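Local coordinates for protein hypoxanthine-guanine phosphoribosyltransferase (HGPRT) (Schistosoma mansoni, PDB 5IPF) that transfers a phosphoribosyl group to hypoxanthine and guanine, probably salvaging these purines as IMP and GMP, at residues 66-71 with 97-102. Sequence-based numbering, arbitrary orientation.
Sequences DRLEKM and FKFLAD
With its CG anti to the carbonyl carbon (chi1 -66°), the side chain of L68 leaves helix 61-81 facing helix 97-112, and its two methyl groups reach F99, whose CG lies anti to the backbone N (chi1 170°) and swings the ring back to meet them. CD2 of L68 comes to the rim of this ring, 3.5 Å from CE1 of F99 and in the ring plane, so the leucine abuts the edge of the phenylalanine and does not lie over a face. The other branch, CD1 of L68, lies 3.6 Å from CB of D102 and 3.8 Å from CD1 of F99, so that it touches both residues, about one turn apart on their helix. One turn beyond L68, the terminal methyl of M71 approaches the same ring edge more distantly, with CE 4.3 Å from CZ of F99.

The axes of segments 66-71 and 97-102 approach to 10.9 Å, with their N-to-C directions 60° apart, and L68 and D102 mark the nearest backbone approach, 7.3 Å between their CA atoms. Both helices pack against the parallel sheet of the phosphoribosyltransferase fold: F99 also touches V158 of strand 154-159, and M71 touches F203 of strand 203-208. D102 offers L68 its methylene, while its OD2 is hydrogen-bonded to the hydroxyl of Y216, a residue that also packs on F99. The F99 side chain is about 10 Å from the bound IMP, whose pocket includes the neighbouring strand residue E159.

Between the two segments the contact is therefore apolar, made of methyl groups, a ring edge and an aspartate methylene, which is consistent with van der Waals packing in a largely buried site, while OD2 of D102 bonds to Y216 outside the two segments.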
loop_
_atom_site.group_PDB
_atom_site.type_symbol
_atom_site.label_atom_id
_atom_site.label_comp_id
_atom_site.label_asym_id
_atom_site.label_seq_id
_atom_site.Cartn_x
_atom_site.Cartn_y
_atom_site.Cartn_z
ATOM N N ASP A 66 5.125 -6.440 -5.855
ATOM C CA ASP A 66 6.292 -5.945 -6.582
ATOM C C ASP A 66 6.400 -6.577 -7.963
ATOM O O ASP A 66 6.690 -5.889 -8.949
ATOM C CB ASP A 66 7.568 -6.218 -5.781
ATOM C CG ASP A 66 7.772 -5.228 -4.653
ATOM O OD1 ASP A 66 7.295 -4.080 -4.772
ATOM O OD2 ASP A 66 8.418 -5.600 -3.652
ATOM N N ARG A 67 6.178 -7.892 -8.053
ATOM C CA ARG A 67 6.166 -8.543 -9.359
ATOM C C ARG A 67 5.031 -8.014 -10.229
ATOM O O ARG A 67 5.213 -7.771 -11.431
ATOM C CB ARG A 67 6.042 -10.055 -9.185
ATOM C CG ARG A 67 5.899 -10.820 -10.490
ATOM C CD ARG A 67 7.248 -11.082 -11.126
ATOM N NE ARG A 67 7.116 -11.697 -12.443
ATOM C CZ ARG A 67 7.493 -11.119 -13.577
ATOM N NH1 ARG A 67 8.041 -9.912 -13.561
ATOM N NH2 ARG A 67 7.333 -11.754 -14.729
ATOM N N LEU A 68 3.851 -7.819 -9.633
ATOM C CA LEU A 68 2.681 -7.417 -10.402
ATOM C C LEU A 68 2.804 -6.010 -10.963
ATOM O O LEU A 68 2.069 -5.667 -11.894
ATOM C CB LEU A 68 1.418 -7.524 -9.548
ATOM C CG LEU A 68 1.034 -8.942 -9.127
ATOM C CD1 LEU A 68 -0.407 -8.988 -8.654
ATOM C CD2 LEU A 68 1.270 -9.929 -10.260
ATOM N N GLU A 69 3.700 -5.183 -10.420
ATOM C CA GLU A 69 3.998 -3.910 -11.071
ATOM C C GLU A 69 4.547 -4.140 -12.480
ATOM O O GLU A 69 3.966 -3.687 -13.480
ATOM C CB GLU A 69 4.986 -3.111 -10.215
ATOM C CG GLU A 69 5.129 -1.645 -10.606
ATOM C CD GLU A 69 6.088 -0.886 -9.702
ATOM O OE1 GLU A 69 6.228 -1.268 -8.521
ATOM O OE2 GLU A 69 6.708 0.092 -10.174
ATOM N N LYS A 70 5.660 -4.874 -12.574
ATOM C CA LYS A 70 6.275 -5.145 -13.871
ATOM C C LYS A 70 5.335 -5.931 -14.777
ATOM O O LYS A 70 5.270 -5.677 -15.987
ATOM C CB LYS A 70 7.587 -5.903 -13.678
ATOM C CG LYS A 70 8.483 -5.902 -14.902
ATOM C CD LYS A 70 8.902 -4.485 -15.256
ATOM C CE LYS A 70 10.103 -4.475 -16.182
ATOM N NZ LYS A 70 10.633 -3.097 -16.375
ATOM N N MET A 71 4.600 -6.893 -14.212
ATOM C CA MET A 71 3.614 -7.618 -15.009
ATOM C C MET A 71 2.586 -6.665 -15.607
ATOM O O MET A 71 2.260 -6.752 -16.798
ATOM C CB MET A 71 2.925 -8.686 -14.162
ATOM C CG MET A 71 3.751 -9.938 -13.943
ATOM S SD MET A 71 2.737 -11.295 -13.330
ATOM C CE MET A 71 1.523 -11.423 -14.641
ATOM N N PHE A 97 -8.835 -14.569 -7.166
ATOM C CA PHE A 97 -9.468 -13.302 -6.817
ATOM C C PHE A 97 -8.446 -12.263 -6.365
ATOM O O PHE A 97 -8.393 -11.157 -6.912
ATOM C CB PHE A 97 -10.528 -13.514 -5.743
ATOM C CG PHE A 97 -11.228 -12.252 -5.343
ATOM C CD1 PHE A 97 -12.162 -11.670 -6.185
ATOM C CD2 PHE A 97 -10.944 -11.639 -4.136
ATOM C CE1 PHE A 97 -12.804 -10.504 -5.827
ATOM C CE2 PHE A 97 -11.584 -10.472 -3.772
ATOM C CZ PHE A 97 -12.515 -9.904 -4.620
ATOM N N LYS A 98 -7.637 -12.589 -5.352
ATOM C CA LYS A 98 -6.671 -11.618 -4.840
ATOM C C LYS A 98 -5.672 -11.212 -5.917
ATOM O O LYS A 98 -5.329 -10.029 -6.049
ATOM C CB LYS A 98 -5.947 -12.184 -3.618
ATOM C CG LYS A 98 -6.848 -12.430 -2.417
ATOM C CD LYS A 98 -6.039 -12.809 -1.184
ATOM C CE LYS A 98 -6.932 -13.012 0.031
ATOM N NZ LYS A 98 -6.142 -13.292 1.265
ATOM N N PHE A 99 -5.204 -12.184 -6.705
ATOM C CA PHE A 99 -4.313 -11.888 -7.821
ATOM C C PHE A 99 -4.978 -10.951 -8.823
ATOM O O PHE A 99 -4.325 -10.058 -9.378
ATOM C CB PHE A 99 -3.881 -13.196 -8.484
ATOM C CG PHE A 99 -3.157 -13.016 -9.784
ATOM C CD1 PHE A 99 -2.053 -12.186 -9.873
ATOM C CD2 PHE A 99 -3.564 -13.706 -10.915
ATOM C CE1 PHE A 99 -1.385 -12.029 -11.072
ATOM C CE2 PHE A 99 -2.897 -13.553 -12.118
ATOM C CZ PHE A 99 -1.807 -12.714 -12.195
ATOM N N LEU A 100 -6.280 -11.129 -9.057
ATOM C CA LEU A 100 -7.009 -10.206 -9.919
ATOM C C LEU A 100 -7.078 -8.811 -9.311
ATOM O O LEU A 100 -6.938 -7.813 -10.024
ATOM C CB LEU A 100 -8.420 -10.727 -10.188
ATOM C CG LEU A 100 -9.335 -9.686 -10.840
ATOM C CD1 LEU A 100 -9.011 -9.524 -12.320
ATOM C CD2 LEU A 100 -10.803 -10.015 -10.627
ATOM N N ALA A 101 -7.304 -8.719 -7.999
ATOM C CA ALA A 101 -7.436 -7.411 -7.364
ATOM C C ALA A 101 -6.130 -6.629 -7.443
ATOM O O ALA A 101 -6.108 -5.474 -7.889
ATOM C CB ALA A 101 -7.887 -7.577 -5.913
ATOM N N ASP A 102 -5.023 -7.250 -7.027
ATOM C CA ASP A 102 -3.739 -6.560 -7.093
ATOM C C ASP A 102 -3.311 -6.306 -8.534
ATOM O O ASP A 102 -2.710 -5.261 -8.829
ATOM C CB ASP A 102 -2.675 -7.362 -6.343
ATOM C CG ASP A 102 -2.971 -7.473 -4.857
ATOM O OD1 ASP A 102 -3.514 -6.506 -4.284
ATOM O OD2 ASP A 102 -2.663 -8.526 -4.259
#